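Local coordinates for quinoline 2-oxidoreductase large subunit (Pseudomonas putida, PDB 1T3Q), which forms the molybdenum-bearing subunit of quinoline 2-oxidoreductase, a molybdenum hydroxylase of the xanthine dehydrogenase family that oxidises quinoline at carbon 2, at the interface of chains A and B and the interface of chains C and A. Sequence-based numbering; all coordinates share one arbitrary frame. Chains: chain A, quinoline 2-oxidoreductase large subunit; chain B, quinoline 2-oxidoreductase medium subunit; chain C, quinoline 2-oxidoreductase small subunit.

Contact 1: the interface of chains A and B. Residues chain A 125, 128-129, 132; chain B 43, 46.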
# COMPACT_ATOMS: atom_id res chain seq x y z
N ALA A 125 10.96 7.47 -20.96
CA ALA A 125 11.70 8.13 -22.03
C ALA A 125 12.73 7.18 -22.66
O ALA A 125 12.87 7.13 -23.88
CB ALA A 125 12.40 9.37 -21.51
N GLU A 128 11.16 4.49 -24.71
CA GLU A 128 10.80 5.02 -26.02
C GLU A 128 12.04 5.14 -26.89
O GLU A 128 11.99 4.85 -28.09
CB GLU A 128 10.11 6.38 -25.89
CG GLU A 128 8.68 6.30 -25.35
CD GLU A 128 8.02 7.67 -25.22
OE1 GLU A 128 6.81 7.72 -24.89
OE2 GLU A 128 8.70 8.69 -25.45
N ASP A 129 13.16 5.55 -26.30
CA ASP A 129 14.40 5.66 -27.07
C ASP A 129 14.70 4.30 -27.68
O ASP A 129 14.95 4.19 -28.88
CB ASP A 129 15.59 6.06 -26.18
CG ASP A 129 15.49 7.47 -25.63
OD1 ASP A 129 14.83 8.33 -26.26
OD2 ASP A 129 16.10 7.73 -24.57
N GLN A 132 12.57 2.98 -30.60
CA GLN A 132 12.92 3.53 -31.90
C GLN A 132 14.13 2.82 -32.51
O GLN A 132 14.45 3.04 -33.67
CB GLN A 132 13.22 5.03 -31.79
CG GLN A 132 12.06 5.87 -31.31
CD GLN A 132 12.30 7.34 -31.56
OE1 GLN A 132 11.88 7.88 -32.59
NE2 GLN A 132 12.99 7.99 -30.64
N ARG B 43 8.54 13.58 -31.26
CA ARG B 43 9.86 13.19 -31.74
C ARG B 43 9.99 13.45 -33.24
O ARG B 43 10.45 12.59 -33.99
CB ARG B 43 10.13 11.72 -31.41
CG ARG B 43 10.08 11.47 -29.91
CD ARG B 43 10.88 10.25 -29.48
NE ARG B 43 10.96 10.19 -28.02
CZ ARG B 43 11.81 9.44 -27.34
NH1 ARG B 43 12.69 8.66 -27.98
NH2 ARG B 43 11.81 9.48 -26.01
N TYR B 46 15.14 16.18 -33.57
CA TYR B 46 16.09 15.61 -32.63
C TYR B 46 17.28 16.53 -32.40
O TYR B 46 18.38 16.26 -32.88
CB TYR B 46 16.58 14.26 -33.14
CG TYR B 46 15.49 13.23 -33.33
CD1 TYR B 46 14.68 13.25 -34.47
CD2 TYR B 46 15.26 12.25 -32.37
CE1 TYR B 46 13.67 12.30 -34.64
CE2 TYR B 46 14.25 11.30 -32.53
CZ TYR B 46 13.46 11.33 -33.67
OH TYR B 46 12.47 10.39 -33.84
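B:Arg43, with a left-handed helical backbone (phi 52°, psi 47°), reaches across to A helix 124-131 and to A:Gln132 just beyond it. Its chain runs extended from CG to NE, carrying the guanidinium in among three chain A side chains. The shorter of the salt bridges described here runs from B:Arg43 NH1 to the carboxylate oxygen OD1 of A:Asp129, 2.8 Å long. It uses the anti side of that oxygen, and the bond is bent, 139° at the hydrogen. B:Arg43 NH2 pairs more loosely with OE2 of A:Glu128 at 3.3 Å, while CB of the same glutamate lies over one face of the guanidinium, toward its rim. The backbone O of A:Ala125 takes a weak bond from B:Arg43 NH2. As modelled, B:Tyr46 OH donates to A:Gln132 OE1 at 2.9 Å, in the carbonyl plane on a lone pair. However, A:Gln132 NE2 then sits 2.8 Å from B:Arg43 NH1, donor against donor. The amide orientation is therefore doubtful; turned over, it would offer its oxygen to the arginine and its NH2 to the phenol oxygen, which could accept. The helix belongs to the a/b hammerhead region of the large subunit, and B:Arg43 follows helix 36-41 in the FAD-binding region of the medium subunit.

Contact 2: the interface of chains C and A. Residues chain C 107-109; chain A 26, 33, 251-252.
The CxxC motif of the small subunit's helical [2Fe-2S] domain, whose first cysteine is the cluster ligand C:Cys107, rests here against A:Tyr33 and the A:Val251-A:Gly252 stretch. A:Tyr33 gives its phenol hydrogen to the backbone: A:Tyr33 OH to C:Cys107 O is 2.6 Å, the donor tilted somewhat from the carbonyl plane. A water also meets that carbonyl and bridges it to A:Val251 O. Another water joins the phenol oxygen, C:Gly108 O and A:Leu26 O. C:Phe109 comes over one face of the tyrosine ring, edge-to-face with the planes 75° apart; C:Phe109 CD1 is 3.8 Å from A:Tyr33 CE2, off centre. A chi1 of -153°, well off a straight trans, turns the C:Phe109 ring to that face. A phenylalanine in place of A:Tyr33 would probably leave the C:Cys107 carbonyl without its direct donor from chain A and the water between C:Gly108 O and A:Leu26 O short of one partner. The thiolate SG of C:Cys107 accepts a nearly straight bond (168° at the hydrogen) from C:Phe109 N at 3.3 Å, which may temper its charge toward iron. Across the interface C:Cys107 SG packs 3.5 Å from A:Gly252 CA. A:Gly252 leads directly into the glycine-rich loop that lines the pterin and molybdenum pockets.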
# COMPACT_ATOMS: atom_id res chain seq x y z
N CYS C 107 -14.66 13.17 -11.98
CA CYS C 107 -13.50 12.29 -11.85
C CYS C 107 -12.38 13.10 -11.20
O CYS C 107 -11.49 12.54 -10.55
CB CYS C 107 -13.09 11.79 -13.24
SG CYS C 107 -12.10 12.90 -14.24
N GLY C 108 -12.44 14.41 -11.37
CA GLY C 108 -11.46 15.31 -10.77
C GLY C 108 -10.11 15.47 -11.45
O GLY C 108 -9.22 16.18 -10.94
N PHE C 109 -9.93 14.85 -12.61
CA PHE C 109 -8.65 14.93 -13.30
C PHE C 109 -8.29 16.31 -13.85
O PHE C 109 -7.12 16.68 -13.89
CB PHE C 109 -8.61 13.89 -14.42
CG PHE C 109 -7.22 13.42 -14.75
CD1 PHE C 109 -6.51 12.66 -13.83
CD2 PHE C 109 -6.63 13.74 -15.96
CE1 PHE C 109 -5.21 12.21 -14.12
CE2 PHE C 109 -5.33 13.30 -16.26
CZ PHE C 109 -4.63 12.53 -15.33
N LEU A 26 -9.74 15.47 -4.14
CA LEU A 26 -9.64 15.77 -5.56
C LEU A 26 -9.46 17.25 -5.88
O LEU A 26 -9.12 17.61 -7.00
CB LEU A 26 -10.88 15.22 -6.30
CG LEU A 26 -11.11 13.71 -6.18
CD1 LEU A 26 -12.41 13.34 -6.89
CD2 LEU A 26 -9.93 12.94 -6.77
N TYR A 33 -4.45 8.69 -8.60
CA TYR A 33 -4.74 8.02 -9.86
C TYR A 33 -3.62 7.04 -10.23
O TYR A 33 -2.56 7.03 -9.61
CB TYR A 33 -4.94 9.06 -10.97
CG TYR A 33 -6.03 10.08 -10.67
CD1 TYR A 33 -5.78 11.16 -9.82
CD2 TYR A 33 -7.30 9.97 -11.25
CE1 TYR A 33 -6.77 12.11 -9.55
CE2 TYR A 33 -8.30 10.92 -10.99
CZ TYR A 33 -8.02 11.99 -10.14
OH TYR A 33 -8.99 12.94 -9.92
N VAL A 251 -10.01 7.07 -10.62
CA VAL A 251 -9.95 7.01 -12.08
C VAL A 251 -10.44 8.31 -12.71
O VAL A 251 -11.54 8.78 -12.41
CB VAL A 251 -10.79 5.82 -12.62
CG1 VAL A 251 -10.79 5.80 -14.13
CG2 VAL A 251 -10.22 4.51 -12.08
N GLY A 252 -9.62 8.87 -13.61
CA GLY A 252 -9.96 10.13 -14.27
C GLY A 252 -10.89 10.01 -15.46
O GLY A 252 -10.55 10.44 -16.57
O HOH W 1 -7.96 15.47 -8.26
O HOH W 2 -12.02 9.86 -9.59

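Contact 3: the interface of chains A and B. Residues chain A 653, 775, 779; chain B 262-263, 266-267.
B:Ser266 OG and the phenol OH of A:Tyr653 share a water, 2.9 Å from B:Ser266 OG and 3.1 Å from A:Tyr653 OH. This serine sits on helix 261-284, in the CO dehydrogenase flavoprotein C-terminal region of the medium subunit, and its OG lies in plane at the edge of the tyrosine ring. Beside that water link, the contacts among the side chains described here are mostly apolar. A:Phe779, from the large subunit's final helix 775-783, lays one ring face against the first turn of the B helix, with B:Leu263 CA 3.9 Å above the plane and toward the rim. Its CG stands opposite the backbone N (chi1 166°), pointing the ring at chain B. At the far side of the ring, A:Phe779 CE2 meets B:Asp262 CB at 3.7 Å; the two side chains run about perpendicular, and it is the aspartate's methylene that touches. A:Phe779 CE1 leans on B:Ser266 CB. The methyl CD1 of B:Leu263 fits beside the base of this ring, 3.8 Å from A:Phe779 CB, and reaches A:Tyr653 CD1 at 4.0 Å. The side chains of B:Leu263 and A:Phe779 run antiparallel, side by side. Within chain A, A:Phe779 CB lies over the centre of the tyrosine ring, 4.0 Å above it, packing A:Tyr653 on helix 775-783.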
# COMPACT_ATOMS: atom_id res chain seq x y z
N TYR A 653 -21.66 28.76 -41.92
CA TYR A 653 -22.06 27.39 -41.56
C TYR A 653 -21.64 27.03 -40.14
O TYR A 653 -21.58 25.86 -39.78
CB TYR A 653 -21.46 26.40 -42.55
CG TYR A 653 -21.60 26.85 -43.98
CD1 TYR A 653 -20.50 27.31 -44.70
CD2 TYR A 653 -22.86 26.89 -44.60
CE1 TYR A 653 -20.64 27.80 -46.00
CE2 TYR A 653 -23.01 27.38 -45.89
CZ TYR A 653 -21.89 27.83 -46.59
OH TYR A 653 -22.04 28.32 -47.87
N PRO A 775 -18.96 21.97 -40.48
CA PRO A 775 -19.29 23.03 -41.43
C PRO A 775 -19.18 22.52 -42.87
O PRO A 775 -19.93 22.94 -43.75
CB PRO A 775 -18.28 24.14 -41.10
CG PRO A 775 -17.19 23.43 -40.35
CD PRO A 775 -17.93 22.41 -39.53
N PHE A 779 -22.13 22.79 -45.41
CA PHE A 779 -21.83 23.52 -46.65
C PHE A 779 -22.25 22.67 -47.85
O PHE A 779 -22.90 23.16 -48.77
CB PHE A 779 -20.32 23.82 -46.70
CG PHE A 779 -19.83 24.26 -48.06
CD1 PHE A 779 -20.20 25.49 -48.59
CD2 PHE A 779 -18.97 23.44 -48.79
CE1 PHE A 779 -19.73 25.90 -49.84
CE2 PHE A 779 -18.49 23.84 -50.04
CZ PHE A 779 -18.87 25.07 -50.57
N ASP B 262 -13.28 24.05 -51.48
CA ASP B 262 -14.48 24.84 -51.71
C ASP B 262 -15.00 25.50 -50.45
O ASP B 262 -15.42 26.66 -50.49
CB ASP B 262 -15.57 23.96 -52.34
CG ASP B 262 -15.23 23.54 -53.75
OD1 ASP B 262 -15.98 22.73 -54.33
OD2 ASP B 262 -14.21 24.03 -54.28
N LEU B 263 -14.99 24.78 -49.33
CA LEU B 263 -15.44 25.35 -48.07
C LEU B 263 -14.51 26.51 -47.71
O LEU B 263 -14.96 27.61 -47.38
CB LEU B 263 -15.39 24.30 -46.95
CG LEU B 263 -15.67 24.83 -45.54
CD1 LEU B 263 -17.11 25.33 -45.45
CD2 LEU B 263 -15.42 23.72 -44.53
N SER B 266 -15.22 29.55 -49.78
CA SER B 266 -16.48 30.15 -49.39
C SER B 266 -16.29 30.93 -48.09
O SER B 266 -16.77 32.05 -47.95
CB SER B 266 -17.55 29.08 -49.21
OG SER B 266 -18.76 29.65 -48.75
N LEU B 267 -15.59 30.32 -47.14
CA LEU B 267 -15.33 30.96 -45.86
C LEU B 267 -14.41 32.18 -46.01
O LEU B 267 -14.62 33.21 -45.38
CB LEU B 267 -14.71 29.96 -44.88
CG LEU B 267 -15.57 28.76 -44.45
CD1 LEU B 267 -14.76 27.84 -43.56
CD2 LEU B 267 -16.81 29.24 -43.71
O HOH W 3 -21.01 31.29 -47.84

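Chain A takes part in every contact. Contact 1 and contact 3 both join it to the medium subunit, through different regions of each chain and with no residue in common; their C-alpha centres are about 40 Å apart. Lying so far apart, they hold the medium subunit at two places, one largely polar and one mostly apolar. Contact 2, about 29 Å from contact 1 and 39 Å from contact 3, brings in the small subunit and sets a cluster cysteine beside the molybdenum cofactor loop. In this family electrons pass from molybdenum through the two iron-sulfur clusters to FAD, so such contacts probably help keep the redox centres in register.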